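Local coordinates for protein hydrolase, haloacid dehalogenase-like family (Chlorobaculum tepidum, PDB 2HCF) that probably acts as a magnesium-dependent hydrolase of the haloacid dehalogenase-like family, on a substrate that is not known, at residues D10-L15 and R125-L130; E19-R24 and R89-L94; E77-L82 and E121-H126. All blocks are in the same frame, centred on the assembly; numbering follows the deposited sequence.

Contact 1 (D10-L15 and R125-L130). With MG (magnesium ion), chain B.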
ATOM      1  N   ASP A  10       2.668  -0.230   3.678  1.00 19.28           N
ATOM      2  CA  ASP A  10       1.378  -0.009   3.010  1.00 19.15           C
ATOM      3  C   ASP A  10       0.891   1.428   3.220  1.00 19.16           C
ATOM      4  O   ASP A  10       1.313   2.057   4.158  1.00 18.35           O
ATOM      5  CB  ASP A  10       0.391  -0.987   3.626  1.00 20.33           C
ATOM      6  CG  ASP A  10      -0.995  -0.880   3.021  1.00 21.95           C
ATOM      7  OD1 ASP A  10      -1.083  -1.128   1.802  1.00 21.62           O
ATOM      8  OD2 ASP A  10      -1.965  -0.586   3.775  1.00 17.17           O
ATOM      9  N   ILE A  11       0.040   1.953   2.331  1.00 18.90           N
ATOM     10  CA  ILE A  11      -0.513   3.306   2.449  1.00 18.30           C
ATOM     11  C   ILE A  11      -1.900   3.313   3.151  1.00 18.75           C
ATOM     12  O   ILE A  11      -2.008   3.714   4.331  1.00 17.90           O
ATOM     13  CB  ILE A  11      -0.562   3.989   1.070  1.00 18.86           C
ATOM     14  CG1 ILE A  11       0.851   3.990   0.443  1.00 17.56           C
ATOM     15  CG2 ILE A  11      -1.136   5.401   1.179  1.00 17.57           C
ATOM     16  CD1 ILE A  11       0.946   4.699  -0.881  1.00 17.81           C
ATOM     17  N   ASP A  12      -2.944   2.830   2.465  1.00 18.82           N
ATOM     18  CA  ASP A  12      -4.326   3.012   2.930  1.00 18.82           C
ATOM     19  C   ASP A  12      -4.627   2.148   4.137  1.00 18.80           C
ATOM     20  O   ASP A  12      -4.344   0.929   4.123  1.00 17.18           O
ATOM     21  CB  ASP A  12      -5.335   2.737   1.816  1.00 19.00           C
ATOM     22  CG  ASP A  12      -5.130   3.683   0.610  1.00 21.09           C
ATOM     23  OD1 ASP A  12      -4.175   3.454  -0.142  1.00 24.07           O
ATOM     24  OD2 ASP A  12      -5.889   4.649   0.451  1.00 22.96           O
ATOM     25  N   GLY A  13      -5.127   2.800   5.186  1.00 19.06           N
ATOM     26  CA  GLY A  13      -5.419   2.133   6.476  1.00 18.44           C
ATOM     27  C   GLY A  13      -4.205   1.838   7.357  1.00 18.70           C
ATOM     28  O   GLY A  13      -4.357   1.185   8.396  1.00 18.32           O
ATOM     29  N   THR A  14      -3.017   2.301   6.927  1.00 17.92           N
ATOM     30  CA  THR A  14      -1.750   2.153   7.621  1.00 17.11           C
ATOM     31  C   THR A  14      -1.093   3.513   7.859  1.00 17.29           C
ATOM     32  O   THR A  14      -0.800   3.886   9.002  1.00 17.28           O
ATOM     33  CB  THR A  14      -0.796   1.263   6.817  1.00 17.19           C
ATOM     34  OG1 THR A  14      -1.392  -0.033   6.605  1.00 14.03           O
ATOM     35  CG2 THR A  14       0.529   1.074   7.530  1.00 17.54           C
ATOM     36  N   LEU A  15      -0.860   4.250   6.784  1.00 17.63           N
ATOM     37  CA  LEU A  15      -0.344   5.637   6.929  1.00 17.02           C
ATOM     38  C   LEU A  15      -1.438   6.683   6.917  1.00 17.43           C
ATOM     39  O   LEU A  15      -1.336   7.715   7.570  1.00 16.47           O
ATOM     40  CB  LEU A  15       0.635   5.941   5.805  1.00 17.02           C
ATOM     41  CG  LEU A  15       1.855   5.019   5.682  1.00 18.38           C
ATOM     42  CD1 LEU A  15       2.650   5.388   4.408  1.00 17.76           C
ATOM     43  CD2 LEU A  15       2.724   5.162   6.915  1.00 19.46           C
ATOM     44  N   ARG A 125       1.277   7.855  -4.522  1.00 18.17           N
ATOM     45  CA  ARG A 125       2.184   8.942  -4.108  1.00 17.75           C
ATOM     46  C   ARG A 125       1.480  10.289  -4.040  1.00 17.53           C
ATOM     47  O   ARG A 125       1.876  11.164  -3.242  1.00 17.52           O
ATOM     48  CB  ARG A 125       3.454   9.034  -4.983  1.00 17.88           C
ATOM     49  CG  ARG A 125       4.428   7.852  -4.868  1.00 17.86           C
ATOM     50  CD  ARG A 125       5.774   8.181  -5.562  1.00 19.33           C
ATOM     51  NE  ARG A 125       6.786   7.145  -5.320  1.00 17.26           N
ATOM     52  CZ  ARG A 125       7.581   7.123  -4.249  1.00 18.35           C
ATOM     53  NH1 ARG A 125       7.515   8.082  -3.342  1.00 16.30           N
ATOM     54  NH2 ARG A 125       8.485   6.172  -4.105  1.00 18.21           N
ATOM     55  N   HIS A 126       0.432  10.485  -4.837  1.00 16.82           N
ATOM     56  CA  HIS A 126      -0.366  11.716  -4.706  1.00 15.59           C
ATOM     57  C   HIS A 126      -1.084  11.739  -3.339  1.00 15.95           C
ATOM     58  O   HIS A 126      -1.133  12.755  -2.661  1.00 17.63           O
ATOM     59  CB  HIS A 126      -1.401  11.855  -5.816  1.00 15.37           C
ATOM     60  CG  HIS A 126      -2.061  13.201  -5.833  1.00 11.55           C
ATOM     61  ND1 HIS A 126      -1.358  14.367  -6.064  1.00 17.31           N
ATOM     62  CD2 HIS A 126      -3.339  13.565  -5.607  1.00 11.86           C
ATOM     63  CE1 HIS A 126      -2.194  15.385  -6.002  1.00 14.07           C
ATOM     64  NE2 HIS A 126      -3.401  14.928  -5.725  1.00 12.24           N
ATOM     65  N   LYS A 127      -1.612  10.600  -2.919  1.00 15.17           N
ATOM     66  CA  LYS A 127      -2.171  10.536  -1.574  1.00 15.10           C
ATOM     67  C   LYS A 127      -1.132  10.950  -0.472  1.00 15.40           C
ATOM     68  O   LYS A 127      -1.484  11.562   0.534  1.00 16.52           O
ATOM     69  CB  LYS A 127      -2.644   9.095  -1.294  1.00 15.02           C
ATOM     70  CG  LYS A 127      -3.886   8.649  -2.046  1.00 12.97           C
ATOM     71  CD  LYS A 127      -4.229   7.145  -1.772  1.00 13.67           C
ATOM     72  CE  LYS A 127      -5.410   6.678  -2.574  1.00 15.43           C
ATOM     73  NZ  LYS A 127      -5.737   5.212  -2.233  1.00 15.09           N
ATOM     74  N   LEU A 128       0.120  10.516  -0.624  1.00 15.23           N
ATOM     75  CA  LEU A 128       1.174  10.756   0.366  1.00 14.74           C
ATOM     76  C   LEU A 128       1.637  12.215   0.287  1.00 15.25           C
ATOM     77  O   LEU A 128       1.965  12.841   1.299  1.00 16.36           O
ATOM     78  CB  LEU A 128       2.376   9.822   0.114  1.00 13.89           C
ATOM     79  CG  LEU A 128       2.185   8.297   0.233  1.00 12.78           C
ATOM     80  CD1 LEU A 128       3.463   7.704  -0.278  1.00 13.20           C
ATOM     81  CD2 LEU A 128       1.931   7.887   1.624  1.00 12.90           C
ATOM     82  N   LYS A 129       1.615  12.769  -0.917  1.00 17.15           N
ATOM     83  CA  LYS A 129       2.036  14.173  -1.146  1.00 19.07           C
ATOM     84  C   LYS A 129       1.110  15.235  -0.536  1.00 18.69           C
ATOM     85  O   LYS A 129       1.554  16.368  -0.117  1.00 17.41           O
ATOM     86  CB  LYS A 129       2.109  14.440  -2.656  1.00 19.89           C
ATOM     87  CG  LYS A 129       3.412  14.034  -3.347  1.00 22.79           C
ATOM     88  CD  LYS A 129       3.487  14.576  -4.781  1.00 23.47           C
ATOM     89  CE  LYS A 129       4.534  13.810  -5.647  1.00 26.52           C
ATOM     90  NZ  LYS A 129       5.786  14.604  -5.921  1.00 31.46           N
ATOM     91  N   LEU A 130      -0.185  14.954  -0.558  1.00 18.61           N
ATOM     92  CA  LEU A 130      -1.166  15.904   0.007  1.00 19.20           C
ATOM     93  C   LEU A 130      -0.827  16.250   1.454  1.00 18.69           C
ATOM     94  O   LEU A 130      -0.589  17.393   1.748  1.00 17.93           O
ATOM     95  CB  LEU A 130      -2.604  15.416  -0.195  1.00 18.39           C
ATOM     96  CG  LEU A 130      -3.050  15.489  -1.650  1.00 19.35           C
ATOM     97  CD1 LEU A 130      -4.341  14.782  -1.888  1.00 18.08           C
ATOM     98  CD2 LEU A 130      -3.172  16.947  -2.097  1.00 19.19           C
TER
HETATM   99 MG    MG B 300      -3.929  -1.106   3.614  1.00 15.09          MG
HETATM  100  O   HOH W   1      -4.081  -0.721   1.531  1.00 16.02           O
HETATM  101  O   HOH W   2      -6.164  -1.282   3.737  1.00 17.21           O
HETATM  102  O   HOH W   3      -3.333  -2.981   2.971  1.00 13.89           O

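Contact 2 (E19-R24 and R89-L94)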
ATOM      1  N   GLU A  19     -10.994   9.973   1.709  1.00 23.21           N
ATOM      2  CA  GLU A  19     -12.428  10.185   1.703  1.00 24.25           C
ATOM      3  C   GLU A  19     -13.090   9.322   0.600  1.00 24.21           C
ATOM      4  O   GLU A  19     -12.411   8.848  -0.290  1.00 22.28           O
ATOM      5  CB  GLU A  19     -12.635  11.701   1.549  1.00 25.17           C
ATOM      6  CG  GLU A  19     -13.988  12.187   1.562  1.00 29.59           C
ATOM      7  CD  GLU A  19     -14.727  11.916   2.824  1.00 32.43           C
ATOM      8  OE1 GLU A  19     -14.476  12.602   3.841  1.00 37.65           O
ATOM      9  OE2 GLU A  19     -15.610  11.054   2.761  1.00 34.19           O
ATOM     10  N   SER A  20     -14.401   9.063   0.726  1.00 25.02           N
ATOM     11  CA  SER A  20     -15.180   8.179  -0.201  1.00 25.34           C
ATOM     12  C   SER A  20     -15.179   8.584  -1.691  1.00 25.34           C
ATOM     13  O   SER A  20     -15.542   7.786  -2.563  1.00 24.82           O
ATOM     14  CB  SER A  20     -16.645   8.097   0.260  1.00 25.87           C
ATOM     15  OG  SER A  20     -17.258   9.384   0.186  1.00 25.97           O
HETATM   16  N   MSE A  21     -14.810   9.825  -1.970  1.00 25.17           N
HETATM   17  CA  MSE A  21     -14.522  10.263  -3.337  1.00 25.80           C
HETATM   18  C   MSE A  21     -13.564   9.332  -4.113  1.00 26.01           C
HETATM   19  O   MSE A  21     -13.665   9.217  -5.329  1.00 25.86           O
HETATM   20  CB  MSE A  21     -13.971  11.697  -3.317  1.00 25.29           C
HETATM   21  CG  MSE A  21     -12.657  11.879  -2.568  1.00 25.04           C
HETATM   22 SE   MSE A  21     -11.050  11.520  -3.629  0.75 21.99          SE
HETATM   23  CE  MSE A  21     -11.205  12.858  -4.919  1.00 23.88           C
ATOM     24  N   ASN A  22     -12.649   8.658  -3.423  1.00 26.02           N
ATOM     25  CA  ASN A  22     -11.721   7.742  -4.101  1.00 25.70           C
ATOM     26  C   ASN A  22     -12.483   6.693  -4.917  1.00 24.86           C
ATOM     27  O   ASN A  22     -12.172   6.442  -6.079  1.00 24.87           O
ATOM     28  CB  ASN A  22     -10.790   7.071  -3.076  1.00 25.12           C
ATOM     29  CG  ASN A  22      -9.490   6.506  -3.699  1.00 27.83           C
ATOM     30  OD1 ASN A  22      -8.586   6.079  -2.968  1.00 30.38           O
ATOM     31  ND2 ASN A  22      -9.402   6.482  -5.023  1.00 27.09           N
ATOM     32  N   ARG A  23     -13.502   6.104  -4.295  1.00 24.56           N
ATOM     33  CA  ARG A  23     -14.332   5.073  -4.946  1.00 24.29           C
ATOM     34  C   ARG A  23     -15.080   5.670  -6.138  1.00 23.56           C
ATOM     35  O   ARG A  23     -15.244   5.031  -7.167  1.00 22.42           O
ATOM     36  CB  ARG A  23     -15.285   4.429  -3.910  1.00 24.65           C
ATOM     37  CG  ARG A  23     -16.546   3.797  -4.466  1.00 25.25           C
ATOM     38  N   ARG A  24     -15.481   6.919  -6.012  1.00 22.28           N
ATOM     39  CA  ARG A  24     -16.213   7.582  -7.067  1.00 23.33           C
ATOM     40  C   ARG A  24     -15.337   8.042  -8.229  1.00 21.37           C
ATOM     41  O   ARG A  24     -15.793   8.062  -9.353  1.00 19.68           O
ATOM     42  CB  ARG A  24     -17.010   8.730  -6.485  1.00 23.36           C
ATOM     43  CG  ARG A  24     -18.048   8.215  -5.448  1.00 26.35           C
ATOM     44  CD  ARG A  24     -19.111   9.288  -5.085  1.00 29.24           C
ATOM     45  NE  ARG A  24     -18.476  10.554  -4.686  1.00 33.43           N
ATOM     46  CZ  ARG A  24     -18.059  10.842  -3.453  1.00 34.81           C
ATOM     47  NH1 ARG A  24     -18.220   9.975  -2.455  1.00 36.99           N
ATOM     48  NH2 ARG A  24     -17.475  12.012  -3.218  1.00 35.38           N
ATOM     49  N   ARG A  89      -6.346  18.157   0.038  1.00 22.78           N
ATOM     50  CA  ARG A  89      -5.751  17.820   1.339  1.00 22.62           C
ATOM     51  C   ARG A  89      -6.815  17.359   2.320  1.00 22.35           C
ATOM     52  O   ARG A  89      -6.623  16.420   3.065  1.00 21.70           O
ATOM     53  CB  ARG A  89      -5.034  19.046   1.908  1.00 22.95           C
ATOM     54  CG  ARG A  89      -4.507  18.865   3.331  1.00 24.41           C
ATOM     55  CD  ARG A  89      -3.522  17.703   3.435  1.00 25.01           C
ATOM     56  NE  ARG A  89      -3.043  17.490   4.801  1.00 25.17           N
ATOM     57  CZ  ARG A  89      -3.568  16.627   5.674  1.00 24.18           C
ATOM     58  NH1 ARG A  89      -4.613  15.878   5.360  1.00 24.09           N
ATOM     59  NH2 ARG A  89      -3.053  16.527   6.892  1.00 23.73           N
ATOM     60  N   GLU A  90      -7.974  18.002   2.257  1.00 22.48           N
ATOM     61  CA  GLU A  90      -9.089  17.697   3.162  1.00 23.06           C
ATOM     62  C   GLU A  90      -9.699  16.310   2.972  1.00 22.04           C
ATOM     63  O   GLU A  90     -10.486  15.849   3.818  1.00 21.96           O
ATOM     64  CB  GLU A  90     -10.173  18.751   3.000  1.00 23.52           C
ATOM     65  CG  GLU A  90      -9.752  20.142   3.500  1.00 26.64           C
ATOM     66  CD  GLU A  90      -8.809  20.916   2.560  1.00 29.84           C
ATOM     67  OE1 GLU A  90      -8.732  20.596   1.352  1.00 30.73           O
ATOM     68  OE2 GLU A  90      -8.124  21.856   3.047  1.00 34.58           O
ATOM     69  N   ASP A  91      -9.371  15.664   1.859  1.00 20.97           N
ATOM     70  CA  ASP A  91      -9.780  14.282   1.597  1.00 20.06           C
ATOM     71  C   ASP A  91      -8.882  13.248   2.289  1.00 19.29           C
ATOM     72  O   ASP A  91      -9.257  12.089   2.373  1.00 19.15           O
ATOM     73  CB  ASP A  91      -9.807  14.013   0.081  1.00 20.36           C
ATOM     74  CG  ASP A  91     -10.847  14.855  -0.649  1.00 20.45           C
ATOM     75  OD1 ASP A  91     -11.963  15.033  -0.106  1.00 23.84           O
ATOM     76  OD2 ASP A  91     -10.568  15.327  -1.772  1.00 20.67           O
ATOM     77  N   ILE A  92      -7.711  13.668   2.786  1.00 18.99           N
ATOM     78  CA  ILE A  92      -6.714  12.747   3.351  1.00 19.05           C
ATOM     79  C   ILE A  92      -6.650  12.952   4.863  1.00 19.79           C
ATOM     80  O   ILE A  92      -6.562  14.076   5.363  1.00 18.97           O
ATOM     81  CB  ILE A  92      -5.258  12.953   2.720  1.00 18.59           C
ATOM     82  CG1 ILE A  92      -5.288  12.945   1.185  1.00 18.88           C
ATOM     83  CG2 ILE A  92      -4.271  11.904   3.221  1.00 18.93           C
ATOM     84  CD1 ILE A  92      -5.789  11.656   0.531  1.00 17.55           C
ATOM     85  N   THR A  93      -6.682  11.860   5.592  1.00 18.87           N
ATOM     86  CA  THR A  93      -6.524  11.862   7.024  1.00 19.59           C
ATOM     87  C   THR A  93      -5.261  11.070   7.341  1.00 19.69           C
ATOM     88  O   THR A  93      -5.209   9.892   7.078  1.00 18.16           O
ATOM     89  CB  THR A  93      -7.726  11.142   7.651  1.00 19.57           C
ATOM     90  OG1 THR A  93      -8.893  11.930   7.408  1.00 20.71           O
ATOM     91  CG2 THR A  93      -7.547  10.913   9.149  1.00 19.67           C
ATOM     92  N   LEU A  94      -4.246  11.741   7.876  1.00 20.43           N
ATOM     93  CA  LEU A  94      -3.053  11.060   8.369  1.00 21.06           C
ATOM     94  C   LEU A  94      -3.382  10.297   9.676  1.00 21.27           C
ATOM     95  O   LEU A  94      -4.023  10.838  10.567  1.00 22.32           O
ATOM     96  CB  LEU A  94      -1.945  12.108   8.560  1.00 21.44           C
ATOM     97  CG  LEU A  94      -0.502  11.648   8.326  1.00 22.48           C
ATOM     98  CD1 LEU A  94      -0.257  11.425   6.854  1.00 24.80           C
ATOM     99  CD2 LEU A  94       0.493  12.636   8.863  1.00 24.03           C
TER

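Contact 3 (E77-L82 and E121-H126)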
ATOM      1  N   GLU A  77      -4.788   5.253 -16.554  1.00 19.65           N
ATOM      2  CA  GLU A  77      -4.386   6.642 -16.746  1.00 18.77           C
ATOM      3  C   GLU A  77      -5.520   7.623 -16.435  1.00 18.69           C
ATOM      4  O   GLU A  77      -5.283   8.693 -15.888  1.00 17.63           O
ATOM      5  CB  GLU A  77      -3.911   6.863 -18.191  1.00 20.00           C
ATOM      6  N   THR A  78      -6.738   7.260 -16.818  1.00 18.22           N
ATOM      7  CA  THR A  78      -7.914   8.099 -16.572  1.00 18.77           C
ATOM      8  C   THR A  78      -8.168   8.222 -15.055  1.00 18.85           C
ATOM      9  O   THR A  78      -8.354   9.327 -14.548  1.00 18.87           O
ATOM     10  CB  THR A  78      -9.161   7.539 -17.333  1.00 18.44           C
ATOM     11  OG1 THR A  78      -8.887   7.491 -18.744  1.00 16.11           O
ATOM     12  CG2 THR A  78     -10.420   8.399 -17.082  1.00 18.50           C
ATOM     13  N   TYR A  79      -8.105   7.092 -14.350  1.00 19.31           N
ATOM     14  CA  TYR A  79      -8.258   7.056 -12.885  1.00 19.42           C
ATOM     15  C   TYR A  79      -7.217   7.961 -12.192  1.00 19.10           C
ATOM     16  O   TYR A  79      -7.556   8.807 -11.364  1.00 17.35           O
ATOM     17  CB  TYR A  79      -8.146   5.601 -12.379  1.00 20.66           C
ATOM     18  CG  TYR A  79      -7.914   5.532 -10.883  1.00 21.89           C
ATOM     19  CD1 TYR A  79      -8.911   5.880 -10.000  1.00 24.28           C
ATOM     20  CD2 TYR A  79      -6.676   5.174 -10.369  1.00 24.42           C
ATOM     21  CE1 TYR A  79      -8.700   5.863  -8.626  1.00 24.17           C
ATOM     22  CE2 TYR A  79      -6.451   5.146  -9.003  1.00 24.33           C
ATOM     23  CZ  TYR A  79      -7.470   5.500  -8.138  1.00 22.93           C
ATOM     24  OH  TYR A  79      -7.271   5.488  -6.785  1.00 22.36           O
ATOM     25  N   ILE A  80      -5.952   7.796 -12.573  1.00 18.99           N
ATOM     26  CA  ILE A  80      -4.869   8.564 -11.969  1.00 19.22           C
ATOM     27  C   ILE A  80      -5.074  10.062 -12.192  1.00 19.69           C
ATOM     28  O   ILE A  80      -4.959  10.864 -11.255  1.00 20.37           O
ATOM     29  CB  ILE A  80      -3.479   8.110 -12.526  1.00 18.89           C
ATOM     30  CG1 ILE A  80      -3.165   6.700 -12.042  1.00 18.68           C
ATOM     31  CG2 ILE A  80      -2.394   9.081 -12.133  1.00 19.20           C
ATOM     32  CD1 ILE A  80      -2.062   5.989 -12.794  1.00 18.46           C
ATOM     33  N   ALA A  81      -5.356  10.437 -13.434  1.00 19.77           N
ATOM     34  CA  ALA A  81      -5.529  11.835 -13.785  1.00 19.30           C
ATOM     35  C   ALA A  81      -6.717  12.434 -13.043  1.00 19.88           C
ATOM     36  O   ALA A  81      -6.634  13.541 -12.492  1.00 17.94           O
ATOM     37  CB  ALA A  81      -5.729  11.975 -15.283  1.00 20.19           C
ATOM     38  N   LEU A  82      -7.812  11.680 -12.982  1.00 19.90           N
ATOM     39  CA  LEU A  82      -9.015  12.159 -12.281  1.00 21.48           C
ATOM     40  C   LEU A  82      -8.773  12.299 -10.777  1.00 20.52           C
ATOM     41  O   LEU A  82      -9.228  13.270 -10.165  1.00 20.31           O
ATOM     42  CB  LEU A  82     -10.162  11.199 -12.529  1.00 21.13           C
ATOM     43  CG  LEU A  82     -11.549  11.788 -12.694  1.00 24.73           C
ATOM     44  CD1 LEU A  82     -11.557  13.010 -13.627  1.00 25.65           C
ATOM     45  CD2 LEU A  82     -12.457  10.665 -13.214  1.00 24.24           C
ATOM     46  N   GLU A 121       1.453   3.681  -8.467  1.00 18.30           N
ATOM     47  CA  GLU A 121       2.422   4.612  -7.899  1.00 18.43           C
ATOM     48  C   GLU A 121       1.966   6.050  -7.983  1.00 17.76           C
ATOM     49  O   GLU A 121       2.137   6.787  -7.015  1.00 17.64           O
ATOM     50  CB  GLU A 121       3.790   4.521  -8.580  1.00 18.94           C
ATOM     51  CG  GLU A 121       4.853   5.446  -7.941  1.00 18.52           C
ATOM     52  CD  GLU A 121       6.314   5.164  -8.397  1.00 20.43           C
ATOM     53  OE1 GLU A 121       6.550   4.332  -9.308  1.00 24.18           O
ATOM     54  OE2 GLU A 121       7.226   5.766  -7.810  1.00 21.99           O
ATOM     55  N   ALA A 122       1.427   6.471  -9.123  1.00 17.22           N
ATOM     56  CA  ALA A 122       1.188   7.894  -9.313  1.00 17.94           C
ATOM     57  C   ALA A 122       0.087   8.375  -8.362  1.00 18.25           C
ATOM     58  O   ALA A 122       0.201   9.463  -7.795  1.00 20.15           O
ATOM     59  CB  ALA A 122       0.835   8.202 -10.762  1.00 18.11           C
ATOM     60  N   SER A 123      -0.951   7.548  -8.182  1.00 17.74           N
ATOM     61  CA  SER A 123      -2.060   7.894  -7.292  1.00 17.66           C
ATOM     62  C   SER A 123      -1.733   7.634  -5.807  1.00 18.00           C
ATOM     63  O   SER A 123      -2.115   8.427  -4.927  1.00 19.52           O
ATOM     64  CB  SER A 123      -3.341   7.232  -7.732  1.00 17.45           C
ATOM     65  OG  SER A 123      -3.182   5.835  -7.904  1.00 15.90           O
ATOM     66  N   GLY A 124      -1.018   6.556  -5.526  1.00 18.49           N
ATOM     67  CA  GLY A 124      -0.547   6.265  -4.156  1.00 18.50           C
ATOM     68  C   GLY A 124       0.349   7.397  -3.673  1.00 18.85           C
ATOM     69  O   GLY A 124       0.187   7.894  -2.539  1.00 19.25           O
ATOM     70  N   ARG A 125       1.277   7.855  -4.522  1.00 18.17           N
ATOM     71  CA  ARG A 125       2.184   8.942  -4.108  1.00 17.75           C
ATOM     72  C   ARG A 125       1.480  10.289  -4.040  1.00 17.53           C
ATOM     73  O   ARG A 125       1.876  11.164  -3.242  1.00 17.52           O
ATOM     74  CB  ARG A 125       3.454   9.034  -4.983  1.00 17.88           C
ATOM     75  CG  ARG A 125       4.428   7.852  -4.868  1.00 17.86           C
ATOM     76  CD  ARG A 125       5.774   8.181  -5.562  1.00 19.33           C
ATOM     77  NE  ARG A 125       6.786   7.145  -5.320  1.00 17.26           N
ATOM     78  CZ  ARG A 125       7.581   7.123  -4.249  1.00 18.35           C
ATOM     79  NH1 ARG A 125       7.515   8.082  -3.342  1.00 16.30           N
ATOM     80  NH2 ARG A 125       8.485   6.172  -4.105  1.00 18.21           N
ATOM     81  N   HIS A 126       0.432  10.485  -4.837  1.00 16.82           N
ATOM     82  CA  HIS A 126      -0.366  11.716  -4.706  1.00 15.59           C
ATOM     83  C   HIS A 126      -1.084  11.739  -3.339  1.00 15.95           C
ATOM     84  O   HIS A 126      -1.133  12.755  -2.661  1.00 17.63           O
ATOM     85  CB  HIS A 126      -1.401  11.855  -5.816  1.00 15.37           C
ATOM     86  CG  HIS A 126      -2.061  13.201  -5.833  1.00 11.55           C
ATOM     87  ND1 HIS A 126      -1.358  14.367  -6.064  1.00 17.31           N
ATOM     88  CD2 HIS A 126      -3.339  13.565  -5.607  1.00 11.86           C
ATOM     89  CE1 HIS A 126      -2.194  15.385  -6.002  1.00 14.07           C
ATOM     90  NE2 HIS A 126      -3.401  14.928  -5.725  1.00 12.24           N
TER
HETATM   91  O   HOH W   4      -4.649   4.193  -6.227  1.00 16.60           O

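Contact 1 (D10-L15 and R125-L130)
Ile11 and Leu128 mark the closest backbone approach, with CA atoms 7.9 Å apart, so the loop after strand 5-9 and helix 121-129 meet through side chains alone. Ile11 points at the helix, and its CD1 lies 4.0 Å from Leu128 CG. The fork of Leu128 is shared. Its CD1 faces Ile11 CD1, while its CD2 touches both Ile11 CG2 and Leu15 CD1, the latter at 3.8 Å. Leu115 of the central sheet and Leu16 add to this apolar layer.

Beside it runs a salt bridge. Lys127 is fully extended beyond CG and crosses the Asp12 side chain at about a right angle. Its NZ meets Asp12 OD2 at 2.7 Å, on the syn side and 25° out of the carboxylate plane. A weak second bond joins NZ to Asp12 OD1 at 3.1 Å. Asn119 is a further partner of both groups: its ND2 bonds to Asp12 OD1 and its OD1 to Lys127 NZ. Asn22 OD1 also takes Lys127 NZ.

Asp12 therefore works in two directions. Its CG is anti to its own carbonyl carbon (chi1 -60°), which turns the carboxylate to the helix while its backbone oxygen, Asp12 O, binds magnesium at 2.1 Å. Asp10 OD2 binds the same ion at 2.0 Å, and Asp178 OD1 and three waters complete the six ligands. Thr14 OG1 bonds to the anti lone pair of Asp10 OD2, and Arg149 pairs with Asp10 OD1. Asp10, Asp12 and Thr14 fit the DxDx(T/V) motif of HAD enzymes. Lys127 of helix 121-129 and Asn119 of the loop before it probably hold the Asp12 carboxylate, which does not bind the ion, in one rotation, a second-shell arrangement beside the metal.

Contact 2 (E19-R24 and R89-L94)
Glu19 N bonds to Asp91 O at 2.8 Å, the one hydrogen bond that joins these two segments. The donor lies in the carbonyl plane, but the bond is bent at the hydrogen (138°). Next to this bond the Glu19 and Asp91 side chains cross at about a right angle. Glu19 CB packs on Asp91 with 3.8 Å to OD1, and the two carboxylates are turned 78° apart. Their charged ends keep clear of each other, with Glu19 OE1 5.3 Å from Asp91 OD1. Glu19 bends at chi2 and turns its acid end back to its own segment, where Ser20 N meets OE2 at 3.1 Å, on the anti side.

Met21, built as selenomethionine, covers the other part of Asp91. Its CG sits between the backbone N and the carbonyl carbon (chi1 62°), and the chain then folds twice. This sets CG 4.0 Å from Asp91 CG and brings the terminal CE near OD2. Asp91 OD2 has its polar partner in Arg88 N. With an alanine here, Arg88 N would probably lose that acceptor, and Met21 CG would be left without the carboxylate it rests on.

Arg24 NH1 bonds to Ser20 OG at 2.9 Å, almost in the guanidinium plane.

The contact sits at the end of the two-stranded antiparallel sheet 16-18 and 92-94, whose pairing includes a backbone bond between Thr93 and Lys17. This is consistent with the two connections between core and helical cap of a HAD enzyme. Helix 21-34 follows in the chain, and helix 65-86 supplies Phe83 and Arg86 against Met21.

Contact 3 (E77-L82 and E121-H126)
Ile80 overlaps Ala122: its CG2 branch lies 3.6 Å from Ala122 CB, and its CD1 comes within 4.2 Å of Ala122 CB. CG2 is anti to the Ile80 backbone N, with CG1 beside that N (chi1 -68°), and the branch is thereby turned to the facing helix. Ser123 follows one residue on. The CA atoms of Ile80 and Ser123 are 5.5 Å apart, a close approach, consistent with the small side chain of Ser123.

Tyr79, the residue before Ile80, adds its ring. The ring carbon CE2 meets Ser123 OG obliquely at 3.5 Å. The two hydroxyls do not bond directly but share a water, 3.0 Å from Tyr79 OH and 2.8 Å from Ser123 OG. The water lies in the plane of the tyrosine ring. Tyr79 OH gives its proton to the water and takes a second bond, from Asn22 ND2, which should fix the ring in place. Ser123 OG also has a weak bond to Phe120 O.

The two helical segments run nearly parallel, 18° apart, with axes 9.2 Å from each other. Helix 65-86 belongs to the helical insertion between strands 16-18 and 92-94, consistent with the cap of a HAD enzyme. Helix 121-129 follows strand 111-116 of the Rossmann-like core, so the contact would join cap to core.

Glu121 points away from this interface. Arg125 NE bonds to Glu121 OE2 at 2.9 Å, one helical turn earlier, by the anti lone pair. Arg125 NH1 goes on to Asp134 and Phe137 O.

Asn22, in the first segment of contact 2, ties the three together. Its OD1 lies 3.1 Å from Lys127 NZ of contact 1, and its ND2 lies 2.9 Å from Tyr79 OH of contact 3. Contacts 1 and 3 share helix 121-129, and their centres are about 12 Å apart. Contact 2 is about 10 Å from contact 1, between centres. Contact 1 alone holds magnesium ligands. The side chain of Tyr79 is about 7 Å from that of Asp12 but about 13 Å from a magnesium ion; that of Met21 is about 10 Å from that of Asp12, so contacts 2 and 3 lie near the site without reaching the ion.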